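Local coordinates for protein arginine kinase (Anthopleura japonica, PDB 4RF6) that catalyses the reversible transfer of a phosphoryl group from ATP to L-arginine, giving phosphoarginine and ADP, with two phosphagen kinase units in tandem on one chain, at residues 104-109 / 282-287; 139-144 / 152-157; 486-491 / 624-629; 492-497 / 501-506; 372-377 / 408-413. All coordinates share one frame; numbering follows the deposited sequence.

The five contacts fall into the two repeats of a double-domain kinase. Interactions 1 and 2 belong to the first repeat, their centres about 21 Å apart, with 139-144 / 152-157 nested along the chain inside the loop closed by 104-109 / 282-287. Interactions 5, 3 and 4 belong to the second repeat. There interaction 5 comes first, in the N-terminal part, and interaction 4 is nested inside interaction 3; these last two touch, with centres about 13 Å apart, where strand 479-488 leads on towards helix 501-516. Interactions 1 and 3 lie on opposite sides of the chain's centre, about 52 Å between centres, and each of the five contacts lies wholly within one repeat.

Interaction 1: 104-109 / 282-287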
# COMPACT_ATOMS: atom_id res chain seq x y z
N THR A 104 38.29 -12.55 -10.08
CA THR A 104 37.24 -13.02 -10.99
C THR A 104 36.68 -11.88 -11.83
O THR A 104 36.42 -12.04 -13.03
CB THR A 104 36.08 -13.68 -10.21
OG1 THR A 104 36.60 -14.73 -9.39
CG2 THR A 104 35.04 -14.24 -11.17
N GLY A 105 36.49 -10.72 -11.21
CA GLY A 105 35.95 -9.57 -11.92
C GLY A 105 34.44 -9.50 -11.78
O GLY A 105 33.80 -10.48 -11.40
N HIS A 106 33.87 -8.34 -12.11
CA HIS A 106 32.43 -8.12 -11.96
C HIS A 106 31.82 -7.58 -13.26
O HIS A 106 32.42 -6.73 -13.92
CB HIS A 106 32.17 -7.15 -10.81
CG HIS A 106 30.74 -6.74 -10.65
ND1 HIS A 106 29.83 -7.46 -9.89
CD2 HIS A 106 30.05 -5.69 -11.16
CE1 HIS A 106 28.66 -6.86 -9.94
NE2 HIS A 106 28.76 -5.78 -10.70
N ASN A 107 30.64 -8.08 -13.63
CA ASN A 107 29.94 -7.53 -14.78
C ASN A 107 28.65 -6.81 -14.41
O ASN A 107 27.79 -7.38 -13.73
CB ASN A 107 29.68 -8.61 -15.83
CG ASN A 107 30.96 -9.16 -16.43
OD1 ASN A 107 31.57 -8.55 -17.30
ND2 ASN A 107 31.38 -10.33 -15.95
N SER A 108 28.52 -5.56 -14.85
CA SER A 108 27.32 -4.77 -14.62
C SER A 108 26.35 -4.98 -15.77
O SER A 108 26.77 -5.25 -16.90
CB SER A 108 27.68 -3.30 -14.51
OG SER A 108 28.64 -3.08 -13.51
N ASP A 109 25.05 -4.85 -15.49
CA ASP A 109 24.03 -4.95 -16.53
C ASP A 109 22.76 -4.26 -16.07
O ASP A 109 22.00 -4.78 -15.25
CB ASP A 109 23.75 -6.42 -16.90
CG ASP A 109 22.77 -6.57 -18.06
OD1 ASP A 109 22.35 -5.53 -18.63
OD2 ASP A 109 22.43 -7.72 -18.39
N LEU A 282 29.44 -2.35 -2.82
CA LEU A 282 30.12 -2.39 -4.10
C LEU A 282 29.38 -3.30 -5.09
O LEU A 282 28.37 -3.91 -4.73
CB LEU A 282 31.57 -2.85 -3.93
CG LEU A 282 32.48 -1.95 -3.09
CD1 LEU A 282 33.81 -2.63 -2.80
CD2 LEU A 282 32.71 -0.61 -3.79
N GLY A 283 29.88 -3.38 -6.32
CA GLY A 283 29.30 -4.25 -7.33
C GLY A 283 28.06 -3.65 -7.96
O GLY A 283 28.14 -2.64 -8.66
N THR A 284 26.91 -4.28 -7.72
CA THR A 284 25.64 -3.76 -8.19
C THR A 284 25.21 -2.58 -7.35
O THR A 284 24.43 -1.73 -7.79
CB THR A 284 24.53 -4.80 -8.08
OG1 THR A 284 24.40 -5.21 -6.71
CG2 THR A 284 24.85 -6.01 -8.96
N GLY A 285 25.71 -2.53 -6.11
CA GLY A 285 25.29 -1.51 -5.17
C GLY A 285 23.81 -1.61 -4.85
O GLY A 285 23.20 -0.64 -4.42
N MET A 286 23.25 -2.80 -5.06
CA MET A 286 21.80 -2.96 -5.06
C MET A 286 21.25 -3.66 -3.82
O MET A 286 21.82 -4.65 -3.36
CB MET A 286 21.36 -3.74 -6.31
CG MET A 286 19.87 -4.08 -6.36
SD MET A 286 19.43 -5.02 -7.82
CE MET A 286 19.79 -3.82 -9.10
N ARG A 287 20.16 -3.14 -3.28
CA ARG A 287 19.30 -3.94 -2.41
C ARG A 287 17.90 -4.04 -3.02
O ARG A 287 17.19 -3.04 -3.14
CB ARG A 287 19.20 -3.39 -0.98
CG ARG A 287 18.39 -4.33 -0.07
CD ARG A 287 18.13 -3.77 1.33
NE ARG A 287 17.36 -4.71 2.14
CZ ARG A 287 16.05 -4.61 2.39
NH1 ARG A 287 15.44 -5.52 3.13
NH2 ARG A 287 15.36 -3.59 1.89
O HOH W 1 27.21 -3.39 -11.42
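The imidazole of H106 is laid over the backbone of G283, and a CH-pi contact is the first kind of interaction here. G283 CA sits above one ring face, 3.9 Å from the centroid of the H106 ring and 19° off its normal, displaced toward the rim. With H106 CG anti to the backbone N (chi1 174°), the ring extends from its loop across to the turn. T284 adds a looser touch through its methyl, with CG2 4.0 Å from H106 CE1.

Polar contact between the segments runs through a water. It lies in the ring plane, at the edge, 2.9 Å from H106 NE2; it also accepts from S108 OG and donates to G283 O at 3.0 Å. The other ring nitrogen, H106 ND1, is hydrogen-bonded to the backbone N of G341, so both nitrogens of this buried ring have partners, which would hold the ring in its rotation.

Within 282-287 the backbone makes a type II' beta turn from L282 to G285, closed by G285 N to L282 O at 3.3 Å. Overlapping it, T284 OG1 accepts from M286 N at 3.1 Å. The positive phi of G283 suits this turn. An ST turn overlapping a type II' turn thus leads into strand 286-293 of the antiparallel catalytic sheet, whose R287 is predicted to bind ATP.

Interaction 2: 139-144 / 152-157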
# COMPACT_ATOMS: atom_id res chain seq x y z
N LYS A 139 31.44 10.11 -11.62
CA LYS A 139 32.83 10.22 -12.09
C LYS A 139 33.42 11.58 -11.77
O LYS A 139 32.72 12.60 -11.86
CB LYS A 139 32.89 10.01 -13.60
CG LYS A 139 32.76 8.57 -14.04
CD LYS A 139 32.59 8.44 -15.55
CE LYS A 139 32.58 6.98 -15.98
NZ LYS A 139 31.77 6.74 -17.21
N GLY A 140 34.70 11.61 -11.41
CA GLY A 140 35.43 12.85 -11.27
C GLY A 140 35.50 13.45 -9.87
O GLY A 140 36.02 14.55 -9.69
N TYR A 141 35.00 12.73 -8.87
CA TYR A 141 35.00 13.23 -7.50
C TYR A 141 35.45 12.17 -6.49
O TYR A 141 35.51 10.98 -6.81
CB TYR A 141 33.61 13.75 -7.12
CG TYR A 141 33.01 14.71 -8.12
CD1 TYR A 141 33.42 16.03 -8.17
CD2 TYR A 141 32.03 14.28 -9.02
CE1 TYR A 141 32.88 16.91 -9.09
CE2 TYR A 141 31.48 15.16 -9.93
CZ TYR A 141 31.91 16.47 -9.96
OH TYR A 141 31.38 17.36 -10.86
N GLY A 142 35.76 12.59 -5.27
CA GLY A 142 35.96 11.64 -4.20
C GLY A 142 34.61 11.08 -3.80
O GLY A 142 33.57 11.60 -4.20
N LEU A 143 34.62 10.01 -3.01
CA LEU A 143 33.38 9.47 -2.51
C LEU A 143 32.90 10.36 -1.36
O LEU A 143 33.58 11.32 -0.99
CB LEU A 143 33.57 8.01 -2.09
CG LEU A 143 34.06 7.18 -3.27
CD1 LEU A 143 34.67 5.85 -2.85
CD2 LEU A 143 32.92 6.96 -4.27
N ALA A 144 31.73 10.06 -0.81
CA ALA A 144 31.15 10.89 0.25
C ALA A 144 32.05 11.21 1.46
O ALA A 144 31.98 12.31 2.01
CB ALA A 144 29.82 10.31 0.71
N ARG A 152 30.77 18.67 -3.70
CA ARG A 152 29.45 18.21 -3.27
C ARG A 152 28.37 19.09 -3.89
O ARG A 152 27.31 18.61 -4.31
CB ARG A 152 29.35 18.22 -1.74
CG ARG A 152 28.06 17.62 -1.19
CD ARG A 152 27.96 17.78 0.33
NE ARG A 152 28.85 16.86 1.04
CZ ARG A 152 29.99 17.22 1.64
NH1 ARG A 152 30.38 18.49 1.64
NH2 ARG A 152 30.73 16.31 2.25
N LEU A 153 28.65 20.39 -3.95
CA LEU A 153 27.72 21.35 -4.52
C LEU A 153 27.59 21.18 -6.03
O LEU A 153 26.50 21.29 -6.60
CB LEU A 153 28.15 22.77 -4.16
CG LEU A 153 27.99 23.09 -2.68
CD1 LEU A 153 28.73 24.36 -2.29
CD2 LEU A 153 26.52 23.22 -2.36
N GLU A 154 28.72 20.91 -6.67
CA GLU A 154 28.75 20.68 -8.11
C GLU A 154 27.99 19.40 -8.46
O GLU A 154 27.32 19.31 -9.49
CB GLU A 154 30.19 20.60 -8.61
CG GLU A 154 30.35 20.46 -10.11
CD GLU A 154 31.78 20.67 -10.55
OE1 GLU A 154 32.32 21.78 -10.31
OE2 GLU A 154 32.37 19.74 -11.12
N ILE A 155 28.11 18.40 -7.59
CA ILE A 155 27.40 17.13 -7.76
C ILE A 155 25.89 17.35 -7.66
O ILE A 155 25.14 16.90 -8.53
CB ILE A 155 27.85 16.09 -6.73
CG1 ILE A 155 29.24 15.54 -7.07
CG2 ILE A 155 26.85 14.94 -6.65
CD1 ILE A 155 29.92 14.83 -5.90
N GLU A 156 25.45 18.02 -6.60
CA GLU A 156 24.03 18.32 -6.42
C GLU A 156 23.49 19.02 -7.66
O GLU A 156 22.43 18.65 -8.19
CB GLU A 156 23.80 19.22 -5.20
CG GLU A 156 22.35 19.68 -5.04
CD GLU A 156 22.16 20.77 -3.99
OE1 GLU A 156 21.04 20.89 -3.44
OE2 GLU A 156 23.14 21.51 -3.72
N LYS A 157 24.23 20.01 -8.13
CA LYS A 157 23.81 20.82 -9.27
C LYS A 157 23.69 20.00 -10.55
O LYS A 157 22.72 20.14 -11.30
CB LYS A 157 24.79 21.98 -9.48
CG LYS A 157 24.82 22.49 -10.91
CD LYS A 157 25.53 23.83 -11.01
CE LYS A 157 25.56 24.34 -12.44
NZ LYS A 157 25.96 25.78 -12.51
O HOH W 2 29.90 13.61 2.66
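Helix 149-163 packs against the loop that leaves strand 127-136, a strand-loop-helix connection of the first catalytic domain in which the I155 chain lies over a face of the Y141 ring. I155 CG1 stands 3.8 Å from the Y141 centroid and comes within 3.6 Å of Y141 CD2 near the rim. The terminal methyl reaches back toward the root of the ring, I155 CD1 lying 3.8 Å from Y141 CG, while the two side chains run antiparallel alongside one another.

At the far end of the ring, Y141 OH donates to E154 OE2 at 2.6 Å. The carboxylate oxygen lies at the ring edge, near its plane, and is approached on its anti side, 17° out of the carboxylate plane; ring and carboxylate are turned 74° apart. E154 has CG anti to its backbone N (chi1 -176°) and stays extended beyond it, which carries the carboxylate to the phenol. K158 NZ bonds to the same hydroxyl, so Y141 OH has two polar partners, E154 and K158.

Further up the helix toward its start, a water bridges the segments, donating to A144 O at 2.5 Å and accepting from R152 NH2 at 2.9 Å in the guanidinium plane. A144 itself lies near E232 and Y75, assigned by similarity to substrate binding. Aromatic face, phenol bond and water bridge together join loop to helix in a strand-loop-helix connection near the probable arginine site of a phosphagen kinase.

Interaction 3: 486-491 / 624-629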
# COMPACT_ATOMS: atom_id res chain seq x y z
N VAL A 486 -26.24 5.19 -1.22
CA VAL A 486 -26.24 4.05 -2.14
C VAL A 486 -24.83 3.50 -2.30
O VAL A 486 -23.85 4.25 -2.32
CB VAL A 486 -26.86 4.36 -3.53
CG1 VAL A 486 -28.32 4.73 -3.42
CG2 VAL A 486 -26.08 5.46 -4.24
N ALA A 487 -24.72 2.18 -2.38
CA ALA A 487 -23.46 1.54 -2.72
C ALA A 487 -23.46 1.32 -4.22
O ALA A 487 -24.47 0.91 -4.79
CB ALA A 487 -23.32 0.21 -2.00
N ARG A 488 -22.33 1.58 -4.88
CA ARG A 488 -22.23 1.33 -6.31
C ARG A 488 -20.84 0.78 -6.62
O ARG A 488 -19.88 1.07 -5.89
CB ARG A 488 -22.48 2.62 -7.10
CG ARG A 488 -23.91 3.16 -7.05
CD ARG A 488 -24.87 2.27 -7.84
NE ARG A 488 -26.21 2.85 -7.91
CZ ARG A 488 -27.19 2.58 -7.05
NH1 ARG A 488 -26.98 1.73 -6.04
NH2 ARG A 488 -28.37 3.17 -7.18
N ASN A 489 -20.74 -0.02 -7.67
CA ASN A 489 -19.43 -0.43 -8.16
C ASN A 489 -19.27 -0.07 -9.63
O ASN A 489 -20.25 -0.06 -10.38
CB ASN A 489 -19.19 -1.91 -7.89
CG ASN A 489 -19.02 -2.21 -6.40
OD1 ASN A 489 -17.92 -2.15 -5.87
ND2 ASN A 489 -20.13 -2.49 -5.73
N VAL A 490 -18.05 0.27 -10.04
CA VAL A 490 -17.80 0.81 -11.37
C VAL A 490 -17.73 -0.28 -12.44
O VAL A 490 -17.02 -1.28 -12.28
CB VAL A 490 -16.53 1.69 -11.39
CG1 VAL A 490 -16.29 2.26 -12.78
CG2 VAL A 490 -16.64 2.83 -10.39
N LYS A 491 -18.48 -0.10 -13.52
CA LYS A 491 -18.56 -1.10 -14.58
C LYS A 491 -17.20 -1.32 -15.23
O LYS A 491 -16.43 -0.37 -15.41
CB LYS A 491 -19.60 -0.70 -15.63
CG LYS A 491 -19.94 -1.82 -16.60
CD LYS A 491 -20.96 -1.38 -17.64
CE LYS A 491 -21.24 -2.52 -18.61
NZ LYS A 491 -22.26 -2.14 -19.63
N HIS A 624 -30.12 -8.98 -10.23
CA HIS A 624 -29.52 -8.53 -8.96
C HIS A 624 -29.53 -7.01 -8.74
O HIS A 624 -29.15 -6.54 -7.66
CB HIS A 624 -28.07 -9.01 -8.85
CG HIS A 624 -27.89 -10.48 -9.07
ND1 HIS A 624 -27.73 -11.03 -10.32
CD2 HIS A 624 -27.82 -11.51 -8.19
CE1 HIS A 624 -27.58 -12.34 -10.21
NE2 HIS A 624 -27.62 -12.66 -8.92
N GLY A 625 -29.93 -6.24 -9.75
CA GLY A 625 -29.81 -4.80 -9.65
C GLY A 625 -28.34 -4.41 -9.61
O GLY A 625 -27.51 -5.08 -10.22
N TYR A 626 -28.00 -3.35 -8.88
CA TYR A 626 -26.60 -2.96 -8.78
C TYR A 626 -25.80 -3.99 -7.99
O TYR A 626 -26.22 -4.44 -6.92
CB TYR A 626 -26.43 -1.55 -8.21
CG TYR A 626 -27.02 -0.51 -9.14
CD1 TYR A 626 -26.34 -0.12 -10.29
CD2 TYR A 626 -28.26 0.05 -8.88
CE1 TYR A 626 -26.88 0.82 -11.14
CE2 TYR A 626 -28.80 0.99 -9.72
CZ TYR A 626 -28.11 1.37 -10.85
OH TYR A 626 -28.66 2.30 -11.70
N LEU A 627 -24.66 -4.38 -8.55
CA LEU A 627 -23.84 -5.43 -7.97
C LEU A 627 -22.92 -4.93 -6.89
O LEU A 627 -22.42 -3.79 -6.93
CB LEU A 627 -23.02 -6.13 -9.06
CG LEU A 627 -23.86 -6.84 -10.11
CD1 LEU A 627 -22.97 -7.49 -11.14
CD2 LEU A 627 -24.74 -7.88 -9.45
N SER A 628 -22.68 -5.78 -5.90
CA SER A 628 -21.80 -5.46 -4.79
C SER A 628 -21.08 -6.73 -4.42
O SER A 628 -21.58 -7.82 -4.70
CB SER A 628 -22.63 -4.97 -3.60
OG SER A 628 -21.80 -4.72 -2.48
N GLY A 629 -19.90 -6.59 -3.82
CA GLY A 629 -19.15 -7.74 -3.34
C GLY A 629 -19.94 -8.41 -2.22
O GLY A 629 -19.86 -9.63 -2.04
O HOH W 3 -24.16 -2.03 -5.43
O HOH W 4 -23.01 -1.35 -8.78
O HOH W 5 -17.62 -4.46 -4.51
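Stacking comes first: the guanidinium of R488 lies flat on the ring of Y626, centres 3.7 Å apart and planes at 9°. R488 CZ approaches Y626 CD2 to 3.3 Å in this cation-pi pair, and the methylene before it joins in, with R488 CD over the same ring face. A bend at chi2 (-71°) turns the arginine chain toward the tyrosine. On the opposite guanidinium face lies V486 CG2, so the flat group is sandwiched.

Polar bonds hold its rim. R488 NH1 donates to A487 O at 2.9 Å, from above the carbonyl plane, and to T636 O; R488 NH2 forms a salt bridge with E696. Strand 479-488 is a central strand of the eight-stranded antiparallel catalytic sheet, and the contact joins its later part to the short strand 625-626 and the loop after it.

A second set of polar contacts converges on L627 O. N489 ND2 reaches it with a hydrogen bond of 2.9 Å in the carbonyl plane, on a lone pair, and also bonds to D585. One water donates to both A487 O and L627 O. Two others accept from N489 N and from G629 N, and lie within hydrogen-bonding distance of L627 O and N489 OD1 respectively.

Interaction 4: 492-497 / 501-506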
# COMPACT_ATOMS: atom_id res chain seq x y z
N GLY A 492 -16.90 -2.57 -15.56
CA GLY A 492 -15.66 -2.87 -16.26
C GLY A 492 -14.57 -3.41 -15.36
O GLY A 492 -13.47 -3.70 -15.82
N TYR A 493 -14.87 -3.53 -14.07
CA TYR A 493 -13.89 -4.01 -13.11
C TYR A 493 -14.41 -5.20 -12.32
O TYR A 493 -15.59 -5.53 -12.38
CB TYR A 493 -13.50 -2.87 -12.17
CG TYR A 493 -12.88 -1.70 -12.88
CD1 TYR A 493 -11.53 -1.68 -13.19
CD2 TYR A 493 -13.66 -0.61 -13.27
CE1 TYR A 493 -10.97 -0.62 -13.85
CE2 TYR A 493 -13.10 0.47 -13.92
CZ TYR A 493 -11.76 0.45 -14.22
OH TYR A 493 -11.20 1.52 -14.88
N ALA A 494 -13.52 -5.85 -11.58
CA ALA A 494 -13.94 -6.85 -10.61
C ALA A 494 -14.74 -6.12 -9.53
O ALA A 494 -14.86 -4.88 -9.56
CB ALA A 494 -12.74 -7.54 -9.99
N LEU A 495 -15.29 -6.85 -8.57
CA LEU A 495 -15.86 -6.19 -7.41
C LEU A 495 -14.71 -6.00 -6.43
O LEU A 495 -13.61 -6.50 -6.67
CB LEU A 495 -17.02 -6.98 -6.83
CG LEU A 495 -18.24 -7.05 -7.75
CD1 LEU A 495 -19.19 -8.17 -7.37
CD2 LEU A 495 -18.97 -5.72 -7.73
N THR A 496 -14.94 -5.27 -5.34
CA THR A 496 -13.89 -4.99 -4.36
C THR A 496 -13.04 -6.20 -3.91
O THR A 496 -11.81 -6.09 -3.82
CB THR A 496 -14.45 -4.22 -3.15
OG1 THR A 496 -14.88 -2.92 -3.58
CG2 THR A 496 -13.39 -4.03 -2.09
N PRO A 497 -13.67 -7.36 -3.62
CA PRO A 497 -12.84 -8.47 -3.13
C PRO A 497 -11.90 -9.04 -4.19
O PRO A 497 -10.92 -9.71 -3.82
CB PRO A 497 -13.87 -9.54 -2.76
CG PRO A 497 -15.14 -8.78 -2.51
CD PRO A 497 -15.11 -7.68 -3.52
N ARG A 501 -4.32 -4.58 -8.19
CA ARG A 501 -3.76 -3.29 -7.81
C ARG A 501 -4.11 -2.20 -8.81
O ARG A 501 -4.57 -1.11 -8.43
CB ARG A 501 -2.24 -3.36 -7.67
CG ARG A 501 -1.58 -2.00 -7.51
CD ARG A 501 -0.15 -2.12 -7.01
NE ARG A 501 0.36 -0.81 -6.61
CZ ARG A 501 1.09 -0.02 -7.39
NH1 ARG A 501 1.43 -0.41 -8.61
NH2 ARG A 501 1.49 1.15 -6.93
N ASN A 502 -3.89 -2.48 -10.09
CA ASN A 502 -4.10 -1.48 -11.14
C ASN A 502 -5.57 -1.10 -11.33
O ASN A 502 -5.88 0.07 -11.58
CB ASN A 502 -3.48 -1.94 -12.46
CG ASN A 502 -1.96 -1.96 -12.41
OD1 ASN A 502 -1.35 -1.22 -11.65
ND2 ASN A 502 -1.36 -2.81 -13.24
N GLU A 503 -6.47 -2.07 -11.21
CA GLU A 503 -7.90 -1.77 -11.24
C GLU A 503 -8.30 -0.76 -10.16
O GLU A 503 -8.99 0.22 -10.44
CB GLU A 503 -8.73 -3.04 -11.05
CG GLU A 503 -8.76 -4.01 -12.22
CD GLU A 503 -9.63 -5.22 -11.93
OE1 GLU A 503 -10.73 -5.33 -12.50
OE2 GLU A 503 -9.21 -6.06 -11.10
N ARG A 504 -7.88 -1.02 -8.93
CA ARG A 504 -8.24 -0.14 -7.81
C ARG A 504 -7.73 1.28 -8.04
O ARG A 504 -8.44 2.26 -7.76
CB ARG A 504 -7.71 -0.69 -6.48
CG ARG A 504 -8.12 0.16 -5.28
CD ARG A 504 -7.51 -0.37 -3.98
NE ARG A 504 -7.98 -1.72 -3.68
CZ ARG A 504 -7.26 -2.82 -3.85
NH1 ARG A 504 -6.03 -2.73 -4.32
NH2 ARG A 504 -7.77 -4.00 -3.55
N LEU A 505 -6.50 1.39 -8.53
CA LEU A 505 -5.91 2.68 -8.86
C LEU A 505 -6.65 3.35 -10.01
O LEU A 505 -6.82 4.57 -10.01
CB LEU A 505 -4.42 2.52 -9.21
CG LEU A 505 -3.45 2.19 -8.08
CD1 LEU A 505 -2.09 1.80 -8.65
CD2 LEU A 505 -3.29 3.37 -7.13
N ASP A 506 -7.06 2.57 -11.01
CA ASP A 506 -7.82 3.12 -12.14
C ASP A 506 -9.16 3.65 -11.67
O ASP A 506 -9.60 4.72 -12.09
CB ASP A 506 -8.04 2.07 -13.23
CG ASP A 506 -6.80 1.78 -14.04
OD1 ASP A 506 -5.82 2.56 -13.93
OD2 ASP A 506 -6.79 0.79 -14.80
O HOH W 6 -11.21 -5.06 -15.47
O HOH W 7 -10.18 -4.37 -2.44
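Y493 and E503 both carry CG anti to the carbonyl carbon (chi1 -61° and -72°), and E503 then runs extended, which brings its carboxylate past the Y493 ring to the loop backbone. The contact belongs to the strand-loop-helix connection of the second catalytic domain, where the loop after strand 479-488 turns into helix 501-516. E503 CG lies in the plane of the Y493 ring, at its edge, 3.7 Å from Y493 CD1. One turn on, D506 CB meets the phenol end, 3.6 Å from Y493 OH.

Beyond the ring, the carboxylate grips the loop backbone: A494 N donates to E503 OE1 at 3.0 Å, on the syn side and 33° out of the carboxylate plane. E503 OE2 accepts from T500 N, so both oxygens have backbone donors. A water also donates to E503 OE1 and to G492 O. Another water joins T496 O to the helix, lying in the plane of the R504 guanidinium, 2.7 Å from R504 NH2.

Interaction 5: 372-377 / 408-413; sequences VFPEVL and SLYDCI
Chain segment 372-377 meets helix 409-418 where P374 faces Y410, their CA atoms 9.3 Å apart, and the loop then turns so that L377 N bonds back to P374 O. The pyrrolidine ring carries the contact. P374 CG lies 3.7 Å from Y410 OH, set obliquely to the phenol ring, and 4.0 Å from I413 CD1. The chi1 of I413 (74°) sets CG1 between backbone N and carbonyl carbon, from where CD1 lies over a face of the Y410 ring. P374 therefore touches both members of this pair.

A water supplies the polar link, donating to V372 O at 2.7 Å and accepting from Y410 OH at 2.7 Å. The helix start is fixed by a capping box: D411 N donates to S408 OG at 3.0 Å, and S408 N returns a bond to D411 OD2 at 2.9 Å. D411 also forms salt bridges with R370 and with R125 of the first repeat.

Around the contact, P374 continues onto V417 of the same helix and F395 of helix 392-398, while I413 packs on L440 of helix 438-448, placing the loop after helix 344-370 within the helical N-terminal domain of the second repeat.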
# COMPACT_ATOMS: atom_id res chain seq x y z
N VAL A 372 -10.57 -29.53 -0.26
CA VAL A 372 -11.45 -30.34 0.58
C VAL A 372 -12.57 -29.49 1.19
O VAL A 372 -12.36 -28.31 1.48
CB VAL A 372 -10.61 -31.03 1.67
CG1 VAL A 372 -11.40 -31.25 2.96
CG2 VAL A 372 -10.05 -32.35 1.15
N PHE A 373 -13.76 -30.07 1.35
CA PHE A 373 -14.88 -29.40 2.01
C PHE A 373 -14.46 -28.83 3.35
O PHE A 373 -13.82 -29.51 4.15
CB PHE A 373 -16.05 -30.37 2.20
CG PHE A 373 -17.31 -29.70 2.66
CD1 PHE A 373 -18.21 -29.18 1.74
CD2 PHE A 373 -17.60 -29.60 4.01
CE1 PHE A 373 -19.38 -28.57 2.15
CE2 PHE A 373 -18.76 -28.99 4.44
CZ PHE A 373 -19.66 -28.47 3.51
N PRO A 374 -14.80 -27.56 3.61
CA PRO A 374 -14.41 -26.89 4.85
C PRO A 374 -15.02 -27.59 6.06
O PRO A 374 -16.19 -27.36 6.37
CB PRO A 374 -15.00 -25.48 4.71
CG PRO A 374 -15.31 -25.33 3.24
CD PRO A 374 -15.65 -26.70 2.76
N GLU A 375 -14.23 -28.42 6.74
CA GLU A 375 -14.72 -29.22 7.86
C GLU A 375 -15.36 -28.39 8.97
O GLU A 375 -16.28 -28.86 9.64
CB GLU A 375 -13.58 -30.07 8.44
CG GLU A 375 -14.04 -31.37 9.11
CD GLU A 375 -14.46 -32.43 8.10
OE1 GLU A 375 -14.08 -32.31 6.92
OE2 GLU A 375 -15.17 -33.38 8.49
N VAL A 376 -14.88 -27.16 9.16
CA VAL A 376 -15.40 -26.28 10.21
C VAL A 376 -16.90 -25.99 10.04
O VAL A 376 -17.58 -25.63 11.01
CB VAL A 376 -14.62 -24.94 10.28
CG1 VAL A 376 -13.13 -25.18 10.44
CG2 VAL A 376 -14.89 -24.09 9.05
N LEU A 377 -17.40 -26.14 8.82
CA LEU A 377 -18.81 -25.89 8.55
C LEU A 377 -19.70 -27.01 9.08
O LEU A 377 -20.89 -26.82 9.30
CB LEU A 377 -19.05 -25.71 7.04
CG LEU A 377 -18.49 -24.44 6.40
CD1 LEU A 377 -18.85 -24.37 4.92
CD2 LEU A 377 -19.01 -23.21 7.14
N SER A 408 -12.27 -18.04 -7.40
CA SER A 408 -12.79 -19.38 -7.14
C SER A 408 -13.96 -19.33 -6.16
O SER A 408 -14.24 -18.30 -5.55
CB SER A 408 -11.70 -20.28 -6.57
OG SER A 408 -11.39 -19.92 -5.24
N LEU A 409 -14.64 -20.46 -6.01
CA LEU A 409 -15.68 -20.59 -5.00
C LEU A 409 -15.10 -20.34 -3.62
O LEU A 409 -15.70 -19.67 -2.78
CB LEU A 409 -16.31 -21.98 -5.03
CG LEU A 409 -17.37 -22.23 -3.95
CD1 LEU A 409 -18.62 -21.43 -4.26
CD2 LEU A 409 -17.70 -23.71 -3.82
N TYR A 410 -13.91 -20.89 -3.38
CA TYR A 410 -13.30 -20.77 -2.06
C TYR A 410 -12.93 -19.32 -1.76
O TYR A 410 -13.03 -18.89 -0.61
CB TYR A 410 -12.08 -21.68 -1.90
CG TYR A 410 -12.00 -22.32 -0.53
CD1 TYR A 410 -11.87 -21.53 0.61
CD2 TYR A 410 -12.08 -23.69 -0.38
CE1 TYR A 410 -11.81 -22.11 1.87
CE2 TYR A 410 -12.01 -24.28 0.88
CZ TYR A 410 -11.88 -23.48 1.99
OH TYR A 410 -11.82 -24.06 3.24
N ASP A 411 -12.52 -18.57 -2.78
CA ASP A 411 -12.34 -17.13 -2.63
C ASP A 411 -13.62 -16.51 -2.08
O ASP A 411 -13.57 -15.71 -1.14
CB ASP A 411 -12.00 -16.47 -3.98
CG ASP A 411 -10.59 -16.78 -4.45
OD1 ASP A 411 -9.73 -17.04 -3.58
OD2 ASP A 411 -10.35 -16.75 -5.67
N CYS A 412 -14.75 -16.88 -2.66
CA CYS A 412 -16.03 -16.29 -2.29
C CYS A 412 -16.48 -16.63 -0.87
O CYS A 412 -17.08 -15.81 -0.19
CB CYS A 412 -17.12 -16.71 -3.28
SG CYS A 412 -16.91 -16.00 -4.92
N ILE A 413 -16.18 -17.85 -0.43
CA ILE A 413 -16.68 -18.32 0.85
C ILE A 413 -15.66 -18.14 1.98
O ILE A 413 -15.98 -18.37 3.15
CB ILE A 413 -17.10 -19.81 0.78
CG1 ILE A 413 -15.85 -20.70 0.74
CG2 ILE A 413 -17.99 -20.04 -0.44
CD1 ILE A 413 -16.17 -22.18 0.85
O HOH W 8 -10.99 -26.63 3.04